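Local coordinates for protein pyridine nucleotide-disulphide oxidoreductase dimerisation region (Escherichia coli BL21, PDB 6KYY) that is an FAD-containing, hypochlorous acid-induced disulfide reductase of the pyridine nucleotide-disulfide oxidoreductase family, probably involved in resistance to reactive chlorine species, at residues 58-62 and 179-183; 143-149 and 229-234; 226-230 and 241-245. All coordinates share one frame; numbering follows the deposited sequence.

Interaction 1 of 3, residues 58-62 and 179-183; sequences TKTLV and EFASM. With FAD (flavin-adenine dinucleotide), chain N.
K59 and E179 form the polar half of this contact. The lysine CB leads away from helix 175-186, yet bends at chi2 (44°) and chi3 bring the amine back, and NZ meets E179 OE2 at 2.5 Å in a hydrogen-bonded salt bridge. The approach is from above the carboxylate plane, 41° out of it, with the two side chains roughly perpendicular. NZ also donates to the flavin, with FAD O4 at 2.9 Å and FAD N5 at 3.2 Å. Three acceptors thus grip one buried amine and fix its position at the isoalloxazine. The other carboxylate oxygen, E179 OE1, takes the backbone N-H of F340, so the second-shell glutamate is itself held at both oxygens.

The apolar half is built around M183. Its SD lies 3.8 Å from L61 CB, while its CE reaches V62 CG2 at 3.8 Å and T58 CG2 at 3.6 Å. T58 CG2, anti to the backbone N, faces M183, while OG1 is hydrogen-bonded to G54 O, just before the helix.

The axes of the two short segments come no closer than 10.2 Å, with their N-to-C directions 31° apart, so long side chains span the gap. A lysine paired with a glutamate beside flavin N5, on the helix that begins at the second redox cysteine, C55, is characteristic of the flavoprotein disulfide reductase active site.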
loop_
_atom_site.group_PDB
_atom_site.type_symbol
_atom_site.label_atom_id
_atom_site.label_comp_id
_atom_site.label_asym_id
_atom_site.label_seq_id
_atom_site.Cartn_x
_atom_site.Cartn_y
_atom_site.Cartn_z
ATOM N N THR B 58 -3.995 1.709 -17.866
ATOM C CA THR B 58 -2.565 1.962 -17.718
ATOM C C THR B 58 -1.984 1.145 -16.570
ATOM O O THR B 58 -0.987 0.435 -16.741
ATOM C CB THR B 58 -2.320 3.455 -17.490
ATOM O OG1 THR B 58 -3.084 4.215 -18.434
ATOM C CG2 THR B 58 -0.847 3.797 -17.644
ATOM N N LYS B 59 -2.608 1.223 -15.395
ATOM C CA LYS B 59 -2.078 0.547 -14.216
ATOM C C LYS B 59 -2.282 -0.960 -14.285
ATOM O O LYS B 59 -1.469 -1.716 -13.739
ATOM C CB LYS B 59 -2.722 1.110 -12.946
ATOM C CG LYS B 59 -2.033 2.352 -12.368
ATOM C CD LYS B 59 -1.661 3.360 -13.447
ATOM C CE LYS B 59 -2.038 4.775 -13.051
ATOM N NZ LYS B 59 -1.741 5.764 -14.126
ATOM N N THR B 60 -3.365 -1.407 -14.927
ATOM C CA THR B 60 -3.558 -2.833 -15.176
ATOM C C THR B 60 -2.367 -3.420 -15.919
ATOM O O THR B 60 -1.897 -4.517 -15.596
ATOM C CB THR B 60 -4.845 -3.062 -15.977
ATOM O OG1 THR B 60 -5.958 -2.471 -15.291
ATOM C CG2 THR B 60 -5.108 -4.550 -16.175
ATOM N N LEU B 61 -1.858 -2.692 -16.916
ATOM C CA LEU B 61 -0.721 -3.179 -17.687
ATOM C C LEU B 61 0.573 -3.098 -16.887
ATOM O O LEU B 61 1.422 -3.991 -16.983
ATOM C CB LEU B 61 -0.603 -2.390 -18.991
ATOM C CG LEU B 61 -1.592 -2.825 -20.075
ATOM C CD1 LEU B 61 -2.036 -1.643 -20.917
ATOM C CD2 LEU B 61 -0.990 -3.915 -20.949
ATOM N N VAL B 62 0.744 -2.036 -16.092
ATOM C CA VAL B 62 1.959 -1.897 -15.291
ATOM C C VAL B 62 2.071 -3.040 -14.290
ATOM O O VAL B 62 3.161 -3.572 -14.052
ATOM C CB VAL B 62 1.995 -0.524 -14.592
ATOM C CG1 VAL B 62 3.269 -0.378 -13.772
ATOM C CG2 VAL B 62 1.908 0.597 -15.614
ATOM N N GLU B 179 5.683 7.070 -17.167
ATOM C CA GLU B 179 4.841 5.929 -16.819
ATOM C C GLU B 179 4.862 4.881 -17.923
ATOM O O GLU B 179 5.021 3.683 -17.661
ATOM C CB GLU B 179 3.412 6.404 -16.556
ATOM C CG GLU B 179 2.678 5.656 -15.460
ATOM C CD GLU B 179 1.523 6.460 -14.893
ATOM O OE1 GLU B 179 1.749 7.249 -13.950
ATOM O OE2 GLU B 179 0.390 6.311 -15.398
ATOM N N PHE B 180 4.708 5.319 -19.175
ATOM C CA PHE B 180 4.761 4.403 -20.307
ATOM C C PHE B 180 6.170 3.894 -20.573
ATOM O O PHE B 180 6.325 2.828 -21.179
ATOM C CB PHE B 180 4.210 5.087 -21.558
ATOM C CG PHE B 180 2.722 4.972 -21.702
ATOM C CD1 PHE B 180 2.145 3.776 -22.089
ATOM C CD2 PHE B 180 1.902 6.056 -21.447
ATOM C CE1 PHE B 180 0.777 3.663 -22.222
ATOM C CE2 PHE B 180 0.530 5.950 -21.578
ATOM C CZ PHE B 180 -0.032 4.751 -21.967
ATOM N N ALA B 181 7.196 4.628 -20.138
ATOM C CA ALA B 181 8.568 4.172 -20.331
ATOM C C ALA B 181 8.827 2.881 -19.565
ATOM O O ALA B 181 9.292 1.888 -20.137
ATOM C CB ALA B 181 9.549 5.263 -19.901
ATOM N N SER B 182 8.523 2.873 -18.264
ATOM C CA SER B 182 8.745 1.673 -17.463
ATOM C C SER B 182 7.823 0.539 -17.892
ATOM O O SER B 182 8.242 -0.623 -17.933
ATOM C CB SER B 182 8.545 1.981 -15.978
ATOM O OG SER B 182 9.005 3.280 -15.652
ATOM N N MET B 183 6.567 0.857 -18.217
ATOM C CA MET B 183 5.593 -0.185 -18.531
ATOM C C MET B 183 6.029 -1.016 -19.730
ATOM O O MET B 183 5.944 -2.249 -19.705
ATOM C CB MET B 183 4.221 0.437 -18.787
ATOM C CG MET B 183 3.159 -0.574 -19.192
ATOM S SD MET B 183 1.937 0.108 -20.325
ATOM C CE MET B 183 1.159 1.325 -19.272
HETATM P PA FAD N . -13.249 12.733 -17.892
HETATM O O1A FAD N . -12.146 13.147 -18.792
HETATM O O2A FAD N . -12.974 11.502 -17.022
HETATM O O5B FAD N . -14.571 12.510 -18.709
HETATM C C5B FAD N . -14.744 13.081 -20.023
HETATM C C4B FAD N . -15.957 12.456 -20.664
HETATM O O4B FAD N . -16.756 13.478 -21.305
HETATM C C3B FAD N . -15.659 11.401 -21.730
HETATM O O3B FAD N . -16.495 10.263 -21.557
HETATM C C2B FAD N . -15.952 12.136 -23.042
HETATM O O2B FAD N . -16.395 11.245 -24.060
HETATM C C1B FAD N . -17.082 13.065 -22.613
HETATM N N9A FAD N . -17.240 14.251 -23.450
HETATM C C8A FAD N . -16.256 15.105 -23.873
HETATM N N7A FAD N . -16.690 16.092 -24.622
HETATM C C5A FAD N . -18.056 15.871 -24.697
HETATM C C6A FAD N . -19.097 16.564 -25.345
HETATM N N6A FAD N . -18.915 17.669 -26.072
HETATM N N1A FAD N . -20.352 16.075 -25.217
HETATM C C2A FAD N . -20.541 14.971 -24.491
HETATM N N3A FAD N . -19.640 14.234 -23.838
HETATM C C4A FAD N . -18.410 14.740 -23.979
HETATM N N1 FAD N . -5.471 10.644 -12.763
HETATM C C2 FAD N . -5.117 10.217 -11.515
HETATM O O2 FAD N . -5.633 10.694 -10.497
HETATM N N3 FAD N . -4.162 9.227 -11.374
HETATM C C4 FAD N . -3.478 8.602 -12.398
HETATM O O4 FAD N . -2.655 7.725 -12.145
HETATM C C4X FAD N . -3.857 9.066 -13.721
HETATM N N5 FAD N . -3.289 8.509 -14.750
HETATM C C5X FAD N . -3.656 8.947 -16.012
HETATM C C6 FAD N . -3.042 8.373 -17.124
HETATM C C7 FAD N . -3.375 8.778 -18.412
HETATM C C7M FAD N . -2.691 8.135 -19.590
HETATM C C8 FAD N . -4.341 9.779 -18.597
HETATM C C8M FAD N . -4.724 10.239 -19.977
HETATM C C9 FAD N . -4.956 10.355 -17.489
HETATM C C9A FAD N . -4.622 9.947 -16.203
HETATM N N10 FAD N . -5.229 10.505 -15.061
HETATM C C10 FAD N . -4.869 10.089 -13.802
HETATM C "C1'" FAD N . -6.241 11.564 -15.190
HETATM C "C2'" FAD N . -7.672 11.034 -15.213
HETATM O "O2'" FAD N . -7.879 10.218 -16.366
HETATM C "C3'" FAD N . -8.642 12.215 -15.253
HETATM O "O3'" FAD N . -8.064 13.314 -14.558
HETATM C "C4'" FAD N . -10.019 11.920 -14.656
HETATM O "O4'" FAD N . -10.716 11.001 -15.498
HETATM C "C5'" FAD N . -10.844 13.173 -14.444
HETATM O "O5'" FAD N . -11.538 13.492 -15.668
HETATM P P FAD N . -12.816 14.413 -15.665
HETATM O O1P FAD N . -13.659 14.118 -14.420
HETATM O O2P FAD N . -12.434 15.832 -15.826
HETATM O O3P FAD N . -13.643 13.929 -16.929
#

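Interaction 2 of 3, residues 143-149 and 229-234; sequences IPGITTT and VERISH
I143 and I232 meet where a type II beta turn, I143 to I146, lies against strand 231-234, an edge strand of a three-stranded antiparallel sheet. The turn belongs to the loop between strands 136-138 and 152-153.

I232 can be followed outward. Its CB points toward the turn and sits 3.7 Å from G145 O. At CB the chain forks: CG1 sits beside the backbone N (chi1 -50°) and packs on I143 CG2 at 4.0 Å, whereas CG2, anti to that N, stays near G145 O. From CG1 the extended chain carries CD1 to I146, where it meets CD1 at 3.9 Å and lies about as near to CG1. The isoleucine therefore touches both the first and the last residue of the turn. L253 of strand 252-255 and V239 of the neighbouring strand 239-242 also touch it.

I143 uses its CG2 branch most: that methyl lies 3.6 Å from R231 N and packs against V229 CG1, the two side chains nearly perpendicular. L171 of strand 167-171 touches both I143 and V229, which places this end of the contact against the five-stranded parallel sheet.

Backbone polarity is satisfied at one point between the segments. I232 N donates to P144 O over 3.2 Å with an N-H...O angle of 156°, and the donor lies nearly on the extension of the carbonyl bond. Just before it, E230 and R231 both face H242, a classic beta bulge. G145 takes the positive phi (78°) that the third position of a type II turn adopts and that glycine readily accepts. At the far end, T149 and H234 run alongside, pointing opposite ways, with T149 CG2 3.5 Å from H234 CB.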
loop_
_atom_site.group_PDB
_atom_site.type_symbol
_atom_site.label_atom_id
_atom_site.label_comp_id
_atom_site.label_asym_id
_atom_site.label_seq_id
_atom_site.Cartn_x
_atom_site.Cartn_y
_atom_site.Cartn_z
ATOM N N ILE B 143 4.408 19.541 -35.279
ATOM C CA ILE B 143 5.520 18.919 -35.993
ATOM C C ILE B 143 4.979 18.340 -37.293
ATOM O O ILE B 143 4.007 17.577 -37.258
ATOM C CB ILE B 143 6.203 17.825 -35.151
ATOM C CG1 ILE B 143 6.530 18.359 -33.755
ATOM C CG2 ILE B 143 7.462 17.328 -35.839
ATOM C CD1 ILE B 143 6.804 17.277 -32.733
ATOM N N PRO B 144 5.561 18.673 -38.445
ATOM C CA PRO B 144 5.003 18.200 -39.719
ATOM C C PRO B 144 5.021 16.682 -39.821
ATOM O O PRO B 144 5.969 16.019 -39.392
ATOM C CB PRO B 144 5.917 18.842 -40.771
ATOM C CG PRO B 144 6.593 19.974 -40.071
ATOM C CD PRO B 144 6.708 19.576 -38.634
ATOM N N GLY B 145 3.953 16.134 -40.395
ATOM C CA GLY B 145 3.863 14.705 -40.606
ATOM C C GLY B 145 3.507 13.890 -39.387
ATOM O O GLY B 145 3.818 12.697 -39.343
ATOM N N ILE B 146 2.863 14.493 -38.389
ATOM C CA ILE B 146 2.472 13.746 -37.198
ATOM C C ILE B 146 1.059 13.178 -37.324
ATOM O O ILE B 146 0.778 12.098 -36.794
ATOM C CB ILE B 146 2.608 14.633 -35.946
ATOM C CG1 ILE B 146 2.354 13.819 -34.675
ATOM C CG2 ILE B 146 1.665 15.828 -36.015
ATOM C CD1 ILE B 146 2.974 14.420 -33.435
ATOM N N THR B 147 0.166 13.872 -38.032
ATOM C CA THR B 147 -1.206 13.404 -38.187
ATOM C C THR B 147 -1.311 12.272 -39.203
ATOM O O THR B 147 -2.146 11.374 -39.042
ATOM C CB THR B 147 -2.109 14.573 -38.596
ATOM O OG1 THR B 147 -2.118 15.558 -37.554
ATOM C CG2 THR B 147 -3.538 14.106 -38.850
ATOM N N THR B 148 -0.464 12.281 -40.230
ATOM C CA THR B 148 -0.594 11.343 -41.340
ATOM C C THR B 148 0.248 10.084 -41.175
ATOM O O THR B 148 -0.101 9.042 -41.742
ATOM C CB THR B 148 -0.209 12.029 -42.653
ATOM O OG1 THR B 148 1.199 11.880 -42.876
ATOM C CG2 THR B 148 -0.552 13.514 -42.599
ATOM N N THR B 149 1.336 10.151 -40.420
ATOM C CA THR B 149 2.265 9.026 -40.337
ATOM C C THR B 149 1.647 7.886 -39.529
ATOM O O THR B 149 1.184 8.111 -38.405
ATOM C CB THR B 149 3.583 9.486 -39.715
ATOM O OG1 THR B 149 4.047 10.659 -40.399
ATOM C CG2 THR B 149 4.639 8.409 -39.824
ATOM N N VAL B 229 12.131 18.207 -32.048
ATOM C CA VAL B 229 11.808 17.330 -33.168
ATOM C C VAL B 229 11.123 18.151 -34.251
ATOM O O VAL B 229 10.197 18.922 -33.973
ATOM C CB VAL B 229 10.924 16.162 -32.703
ATOM C CG1 VAL B 229 10.289 15.462 -33.894
ATOM C CG2 VAL B 229 11.742 15.181 -31.875
ATOM N N GLU B 230 11.574 17.988 -35.497
ATOM C CA GLU B 230 11.140 18.848 -36.586
ATOM C C GLU B 230 10.401 18.134 -37.709
ATOM O O GLU B 230 9.781 18.813 -38.534
ATOM C CB GLU B 230 12.344 19.601 -37.173
ATOM C CG GLU B 230 13.099 20.426 -36.140
ATOM C CD GLU B 230 14.458 20.883 -36.627
ATOM O OE1 GLU B 230 15.110 20.126 -37.375
ATOM O OE2 GLU B 230 14.876 22.001 -36.256
ATOM N N ARG B 231 10.440 16.803 -37.773
ATOM C CA ARG B 231 9.667 16.084 -38.778
ATOM C C ARG B 231 9.546 14.620 -38.382
ATOM O O ARG B 231 10.462 14.044 -37.787
ATOM C CB ARG B 231 10.291 16.199 -40.174
ATOM C CG ARG B 231 9.357 15.774 -41.302
ATOM C CD ARG B 231 10.016 15.874 -42.671
ATOM N NE ARG B 231 11.446 15.576 -42.632
ATOM C CZ ARG B 231 12.402 16.499 -42.668
ATOM N NH1 ARG B 231 12.081 17.784 -42.738
ATOM N NH2 ARG B 231 13.678 16.139 -42.626
ATOM N N ILE B 232 8.405 14.030 -38.728
ATOM C CA ILE B 232 8.096 12.634 -38.445
ATOM C C ILE B 232 7.741 11.954 -39.761
ATOM O O ILE B 232 6.873 12.434 -40.498
ATOM C CB ILE B 232 6.942 12.509 -37.432
ATOM C CG1 ILE B 232 7.211 13.399 -36.215
ATOM C CG2 ILE B 232 6.743 11.058 -37.023
ATOM C CD1 ILE B 232 6.256 13.181 -35.066
ATOM N N SER B 233 8.410 10.839 -40.054
ATOM C CA SER B 233 8.269 10.168 -41.339
ATOM C C SER B 233 8.050 8.675 -41.144
ATOM O O SER B 233 8.515 8.083 -40.165
ATOM C CB SER B 233 9.511 10.386 -42.220
ATOM O OG SER B 233 10.048 11.685 -42.041
ATOM N N HIS B 234 7.330 8.071 -42.092
ATOM C CA HIS B 234 7.256 6.619 -42.232
ATOM C C HIS B 234 7.947 6.262 -43.544
ATOM O O HIS B 234 7.446 6.573 -44.630
ATOM C CB HIS B 234 5.811 6.110 -42.169
ATOM C CG HIS B 234 5.018 6.319 -43.424
ATOM N ND1 HIS B 234 4.782 7.569 -43.957
ATOM C CD2 HIS B 234 4.404 5.438 -44.248
ATOM C CE1 HIS B 234 4.058 7.446 -45.057
ATOM N NE2 HIS B 234 3.815 6.162 -45.254
#

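Interaction 3 of 3, residues 226-230 and 241-245; sequences NAHVE and VHSEH. With CU (copper (II) ion), chain U; CU (copper (II) ion), chain T; CU (copper (II) ion), chain S.
The bulged edge of a small antiparallel sheet brings E230 against H242: the backbone N of E230 donates to H242 O at 3.0 Å. The bond is nearly straight, with an N-H...O angle of 175°.

A second, weaker link lies farther out. E244 bends at chi2, which folds its carboxylate back over the loop, and OE1 accepts a hydrogen bond from H228 N at 3.3 Å; at 138° this bond is bent and weak.

The two segments join the loop after strand 221-224 to the end of strand 239-242, tying the edge of the five-stranded parallel sheet to the antiparallel sheet that follows in the chain. A227 and N226 pair through their backbones with E195 and A197, at the parallel-sheet side. The end-to-end directions of the two segments are 118° apart, so the segments cross rather than run as paired strands, and the apolar contact is slight: V229 CG1 lies 4.4 Å from V241 CB.

Three histidines carry separate copper ions. H242 ND1 binds one at 2.2 Å, and its other nitrogen, NE2, makes a weak hydrogen bond with S233 OG. H228 NE2 holds the second copper at 2.1 Å, and H245 NE2 the third at 2.2 Å, although in these last two rings CE1 lies about as close to the metal, which makes the fine geometry of both sites uncertain.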
loop_
_atom_site.group_PDB
_atom_site.type_symbol
_atom_site.label_atom_id
_atom_site.label_comp_id
_atom_site.label_asym_id
_atom_site.label_seq_id
_atom_site.Cartn_x
_atom_site.Cartn_y
_atom_site.Cartn_z
ATOM N N ASN B 226 17.049 18.348 -24.544
ATOM C CA ASN B 226 17.351 19.359 -25.562
ATOM C C ASN B 226 16.897 18.903 -26.948
ATOM O O ASN B 226 17.640 18.981 -27.929
ATOM C CB ASN B 226 18.843 19.707 -25.567
ATOM C CG ASN B 226 19.374 20.012 -24.183
ATOM O OD1 ASN B 226 18.677 20.597 -23.359
ATOM N ND2 ASN B 226 20.615 19.615 -23.922
ATOM N N ALA B 227 15.657 18.428 -27.026
ATOM C CA ALA B 227 15.126 17.804 -28.234
ATOM C C ALA B 227 14.059 18.699 -28.850
ATOM O O ALA B 227 12.986 18.888 -28.266
ATOM C CB ALA B 227 14.562 16.420 -27.922
ATOM N N HIS B 228 14.353 19.243 -30.026
ATOM C CA HIS B 228 13.366 19.925 -30.861
ATOM C C HIS B 228 13.153 19.055 -32.095
ATOM O O HIS B 228 13.911 19.142 -33.065
ATOM C CB HIS B 228 13.819 21.332 -31.236
ATOM C CG HIS B 228 12.796 22.107 -32.008
ATOM N ND1 HIS B 228 11.466 22.147 -31.648
ATOM C CD2 HIS B 228 12.906 22.867 -33.123
ATOM C CE1 HIS B 228 10.801 22.900 -32.507
ATOM N NE2 HIS B 228 11.652 23.348 -33.412
ATOM N N VAL B 229 12.131 18.207 -32.048
ATOM C CA VAL B 229 11.808 17.330 -33.168
ATOM C C VAL B 229 11.123 18.151 -34.251
ATOM O O VAL B 229 10.197 18.922 -33.973
ATOM C CB VAL B 229 10.924 16.162 -32.703
ATOM C CG1 VAL B 229 10.289 15.462 -33.894
ATOM C CG2 VAL B 229 11.742 15.181 -31.875
ATOM N N GLU B 230 11.574 17.988 -35.497
ATOM C CA GLU B 230 11.140 18.848 -36.586
ATOM C C GLU B 230 10.401 18.134 -37.709
ATOM O O GLU B 230 9.781 18.813 -38.534
ATOM C CB GLU B 230 12.344 19.601 -37.173
ATOM C CG GLU B 230 13.099 20.426 -36.140
ATOM C CD GLU B 230 14.458 20.883 -36.627
ATOM O OE1 GLU B 230 15.110 20.126 -37.375
ATOM O OE2 GLU B 230 14.876 22.001 -36.256
ATOM N N VAL B 241 11.961 9.878 -36.679
ATOM C CA VAL B 241 11.828 11.229 -36.149
ATOM C C VAL B 241 13.139 11.961 -36.414
ATOM O O VAL B 241 14.220 11.488 -36.039
ATOM C CB VAL B 241 11.432 11.230 -34.659
ATOM C CG1 VAL B 241 10.244 10.304 -34.441
ATOM C CG2 VAL B 241 12.581 10.822 -33.743
ATOM N N HIS B 242 13.049 13.084 -37.116
ATOM C CA HIS B 242 14.216 13.866 -37.492
ATOM C C HIS B 242 14.395 15.020 -36.521
ATOM O O HIS B 242 13.425 15.678 -36.136
ATOM C CB HIS B 242 14.090 14.405 -38.917
ATOM C CG HIS B 242 13.750 13.360 -39.929
ATOM N ND1 HIS B 242 14.677 12.851 -40.813
ATOM C CD2 HIS B 242 12.585 12.725 -40.195
ATOM C CE1 HIS B 242 14.095 11.948 -41.582
ATOM N NE2 HIS B 242 12.826 11.853 -41.228
ATOM N N SER B 243 15.645 15.270 -36.138
ATOM C CA SER B 243 15.915 16.223 -35.070
ATOM C C SER B 243 16.915 17.292 -35.484
ATOM O O SER B 243 17.103 17.560 -36.674
ATOM C CB SER B 243 16.413 15.489 -33.824
ATOM O OG SER B 243 15.328 15.027 -33.037
ATOM N N GLU B 244 17.540 17.914 -34.480
ATOM C CA GLU B 244 18.487 19.005 -34.703
ATOM C C GLU B 244 19.546 18.619 -35.728
ATOM O O GLU B 244 19.659 19.234 -36.794
ATOM C CB GLU B 244 19.157 19.389 -33.377
ATOM C CG GLU B 244 18.273 19.296 -32.109
ATOM C CD GLU B 244 17.981 17.860 -31.667
ATOM O OE1 GLU B 244 16.784 17.530 -31.567
ATOM O OE2 GLU B 244 18.924 17.060 -31.464
ATOM N N HIS B 245 20.345 17.604 -35.408
ATOM C CA HIS B 245 21.388 17.113 -36.292
ATOM C C HIS B 245 21.386 15.598 -36.423
ATOM O O HIS B 245 22.056 15.073 -37.319
ATOM C CB HIS B 245 22.775 17.564 -35.802
ATOM C CG HIS B 245 23.138 18.968 -36.181
ATOM N ND1 HIS B 245 22.752 19.550 -37.370
ATOM C CD2 HIS B 245 23.860 19.905 -35.522
ATOM C CE1 HIS B 245 23.217 20.785 -37.425
ATOM N NE2 HIS B 245 23.893 21.025 -36.317
HETATM CU CU CU U . 16.648 13.859 -40.552
HETATM CU CU CU T . 25.131 21.810 -37.988
HETATM CU CU CU S . 9.852 24.085 -34.205
#

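Interaction 1 is wholly buried, its centre about 13 Å from that of the chain, whereas interactions 2 and 3 are partly buried, their centres about 26 and 27 Å out. Their chemistry follows: a salt bridge shared with the flavin and a methionine-centred apolar patch inside, against isoleucine packing plus one backbone bond in interaction 2 and mainly polar links with histidine-bound copper ions in interaction 3. The outer two share V229 and E230 and are joined directly, R231 O lying 2.8 Å from H242 N across neighbouring strands. Interaction 1, joining two helices, touches neither; its nearest atoms are about 15 Å from each.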